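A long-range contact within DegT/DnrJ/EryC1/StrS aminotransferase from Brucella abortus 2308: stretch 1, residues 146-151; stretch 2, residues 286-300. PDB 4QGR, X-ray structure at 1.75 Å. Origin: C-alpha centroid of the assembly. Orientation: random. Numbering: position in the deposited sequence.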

# COMPACT_ATOMS: atom_id res chain seq x y z
N LEU A 146 11.52 -7.69 -18.34
CA LEU A 146 10.18 -7.65 -18.91
C LEU A 146 9.71 -9.04 -19.30
O LEU A 146 10.45 -9.78 -19.89
N PHE A 147 8.48 -9.36 -18.98
CA PHE A 147 7.83 -10.66 -19.33
C PHE A 147 8.49 -11.87 -18.69
O PHE A 147 8.18 -13.00 -19.04
N GLY A 148 9.40 -11.60 -17.76
CA GLY A 148 10.11 -12.70 -17.05
C GLY A 148 11.53 -12.93 -17.42
O GLY A 148 12.22 -13.75 -16.78
N LEU A 149 12.02 -12.18 -18.43
CA LEU A 149 13.35 -12.38 -18.99
C LEU A 149 14.34 -11.40 -18.36
O LEU A 149 14.09 -10.19 -18.40
N ALA A 150 15.46 -11.91 -17.81
CA ALA A 150 16.39 -11.03 -17.12
C ALA A 150 17.03 -10.02 -18.08
O ALA A 150 17.41 -10.37 -19.22
N ALA A 151 17.12 -8.79 -17.62
CA ALA A 151 17.82 -7.72 -18.34
C ALA A 151 19.34 -7.97 -18.35
O ALA A 151 19.85 -8.90 -17.69
N GLU A 286 12.76 -15.86 -28.31
CA GLU A 286 13.82 -16.86 -28.07
C GLU A 286 14.44 -16.73 -26.67
O GLU A 286 14.58 -15.63 -26.14
N LEU A 287 14.76 -17.87 -26.06
CA LEU A 287 15.39 -17.91 -24.76
C LEU A 287 16.87 -17.97 -25.03
O LEU A 287 17.35 -18.94 -25.57
N PRO A 288 17.60 -16.92 -24.65
CA PRO A 288 19.05 -17.01 -24.86
C PRO A 288 19.69 -18.10 -24.00
O PRO A 288 19.18 -18.43 -22.93
N ALA A 289 20.78 -18.70 -24.50
CA ALA A 289 21.55 -19.68 -23.74
C ALA A 289 21.74 -19.20 -22.30
O ALA A 289 21.96 -18.04 -22.12
N GLY A 290 21.69 -20.10 -21.31
CA GLY A 290 21.94 -19.77 -19.93
C GLY A 290 20.79 -19.08 -19.19
O GLY A 290 20.94 -18.75 -18.01
N ASN A 291 19.67 -18.85 -19.86
CA ASN A 291 18.52 -18.20 -19.25
C ASN A 291 17.35 -19.12 -19.08
O ASN A 291 17.09 -19.99 -19.92
N ARG A 292 16.64 -18.90 -17.99
CA ARG A 292 15.26 -19.33 -17.84
C ARG A 292 14.43 -18.08 -17.59
O ARG A 292 14.77 -17.27 -16.74
N SER A 293 13.37 -17.90 -18.39
CA SER A 293 12.42 -16.81 -18.15
C SER A 293 11.31 -17.27 -17.20
O SER A 293 10.93 -18.46 -17.18
N ALA A 294 10.79 -16.34 -16.38
CA ALA A 294 9.60 -16.63 -15.63
C ALA A 294 8.35 -16.68 -16.53
O ALA A 294 7.33 -17.19 -16.09
N TRP A 295 8.45 -16.22 -17.79
CA TRP A 295 7.27 -16.22 -18.70
C TRP A 295 6.04 -15.64 -18.04
O TRP A 295 4.96 -16.20 -18.15
N ALA A 296 6.18 -14.48 -17.40
CA ALA A 296 5.02 -13.75 -16.97
C ALA A 296 4.07 -13.54 -18.12
O ALA A 296 2.84 -13.55 -17.94
N GLN A 297 4.62 -13.31 -19.32
CA GLN A 297 3.85 -13.29 -20.56
C GLN A 297 4.67 -13.98 -21.65
O GLN A 297 5.92 -13.96 -21.62
N TYR A 298 3.96 -14.52 -22.64
CA TYR A 298 4.55 -15.15 -23.81
C TYR A 298 4.19 -14.22 -24.97
O TYR A 298 3.04 -14.18 -25.41
N SER A 299 5.15 -13.41 -25.39
CA SER A 299 4.91 -12.30 -26.29
C SER A 299 5.56 -12.50 -27.66
O SER A 299 6.80 -12.63 -27.74
N ILE A 300 4.73 -12.45 -28.69
CA ILE A 300 5.12 -12.61 -30.09
C ILE A 300 4.95 -11.28 -30.82
O ILE A 300 4.34 -10.37 -30.28

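Along stretch 2, Glu286 points away, and the first packing is apolar. Leu287, its chi1 off-well at -98°, brings CD2 to 4.4 Å from Leu149 CD1; Pro288 points toward stretch 1, with its CD 4.0 Å from the same Leu149 CD1. Leu149 (chi1 t, chi2 p) leaves its backbone sideways, yet its end closes on this pair.

Asn291 (chi1 m) points toward stretch 1 and reaches the backbone of Ala150 through water: OD1 lies 2.6 Å from the oxygen of water 2, which also donates to Ala150 O (2.7 Å from the water oxygen). Water 1 accepts from Ala150 N, 2.9 Å from its oxygen. Arg292 points away, and its side chain is hydrogen-bonded elsewhere in the structure.

Ser293 (chi1 t) sets OG 3.1 Å from Gly148 C while accepting a hydrogen bond from Trp295 N (Trp295 N to Ser293 OG 2.9 Å, N-H...O angle 163°). Here Gly148 leaves no spare room: an ideal CB would sit 2.8 Å from Ser293 OG and 2.4 Å from Trp295 N. Ala294 N donates to Gly148 O (3.0 Å, 161°) at the point where the two backbones run closest, Gly148 CA and Ala294 CA being 4.2 Å apart.

Trp295 (chi1 m) turns away, whereas Ala296 points toward stretch 1. Gln297 (chi1 m) packs CB 3.6 Å from Phe147 CD1 before its end leads away. Ser299 (chi1 m) places OG over one face of the Phe147 ring, 3.3 Å from Phe147 CE2.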

# COMPACT_ATOMS: atom_id res chain seq x y z
CB LEU A 146 10.08 -6.68 -20.10
CG LEU A 146 8.66 -6.21 -20.44
CD1 LEU A 146 8.06 -5.39 -19.30
CD2 LEU A 146 8.60 -5.38 -21.71
CB PHE A 147 7.69 -10.88 -20.86
CG PHE A 147 6.98 -9.74 -21.59
CD1 PHE A 147 5.91 -9.05 -21.02
CD2 PHE A 147 7.42 -9.34 -22.82
CE1 PHE A 147 5.27 -8.02 -21.70
CE2 PHE A 147 6.75 -8.30 -23.53
CZ PHE A 147 5.67 -7.65 -22.96
CB LEU A 149 13.29 -12.13 -20.49
CG LEU A 149 14.60 -12.31 -21.31
CD1 LEU A 149 15.03 -13.75 -21.22
CD2 LEU A 149 14.37 -11.85 -22.75
CB ALA A 150 17.49 -11.82 -16.42
CB ALA A 151 17.49 -6.37 -17.70
CB GLU A 286 14.91 -16.75 -29.14
CG GLU A 286 14.45 -17.19 -30.51
CD GLU A 286 14.48 -18.69 -30.66
OE1 GLU A 286 15.53 -19.30 -30.33
OE2 GLU A 286 13.47 -19.27 -31.12
CB LEU A 287 15.01 -19.16 -24.00
CG LEU A 287 13.92 -19.09 -22.98
CD1 LEU A 287 13.78 -20.49 -22.39
CD2 LEU A 287 14.21 -18.04 -21.89
CB PRO A 288 19.57 -15.63 -24.45
CG PRO A 288 18.37 -14.75 -24.38
CD PRO A 288 17.20 -15.63 -24.07
CB ALA A 289 22.92 -19.88 -24.40
CB ASN A 291 18.04 -16.99 -20.08
CG ASN A 291 18.95 -15.77 -19.92
OD1 ASN A 291 18.67 -14.81 -19.21
ND2 ASN A 291 20.09 -15.83 -20.58
CB ARG A 292 15.13 -20.34 -16.69
CG ARG A 292 13.74 -20.95 -16.60
CD ARG A 292 13.64 -21.98 -15.47
NE ARG A 292 13.57 -21.42 -14.11
CZ ARG A 292 13.63 -22.15 -12.99
NH1 ARG A 292 13.77 -23.47 -13.04
NH2 ARG A 292 13.55 -21.55 -11.80
CB SER A 293 11.78 -16.38 -19.49
OG SER A 293 10.80 -15.37 -19.23
CB ALA A 294 9.39 -15.62 -14.54
CB TRP A 295 6.98 -17.62 -19.24
CG TRP A 295 8.16 -18.13 -20.08
CD1 TRP A 295 9.03 -19.11 -19.75
CD2 TRP A 295 8.56 -17.62 -21.33
NE1 TRP A 295 9.97 -19.26 -20.74
CE2 TRP A 295 9.69 -18.35 -21.73
CE3 TRP A 295 8.04 -16.66 -22.20
CZ2 TRP A 295 10.34 -18.12 -22.93
CZ3 TRP A 295 8.73 -16.41 -23.41
CH2 TRP A 295 9.84 -17.15 -23.76
CB ALA A 296 5.44 -12.44 -16.38
CB GLN A 297 3.56 -11.84 -21.06
CG GLN A 297 2.90 -10.97 -20.00
CD GLN A 297 1.49 -11.35 -19.64
OE1 GLN A 297 0.84 -12.07 -20.39
NE2 GLN A 297 0.99 -10.82 -18.49
CB TYR A 298 4.05 -16.56 -24.04
CG TYR A 298 4.69 -17.16 -25.29
CD1 TYR A 298 4.12 -16.96 -26.55
CD2 TYR A 298 5.91 -17.77 -25.22
CE1 TYR A 298 4.75 -17.45 -27.71
CE2 TYR A 298 6.55 -18.26 -26.38
CZ TYR A 298 5.97 -18.07 -27.61
OH TYR A 298 6.57 -18.55 -28.77
CB SER A 299 5.40 -11.01 -25.66
OG SER A 299 4.67 -10.70 -24.46
CB ILE A 300 4.30 -13.69 -30.82
CG1 ILE A 300 2.81 -13.31 -30.83
CG2 ILE A 300 4.55 -15.01 -30.14
CD1 ILE A 300 1.97 -13.97 -31.87
O HOH W 1 16.17 -14.74 -17.84
O HOH W 2 19.14 -12.38 -19.94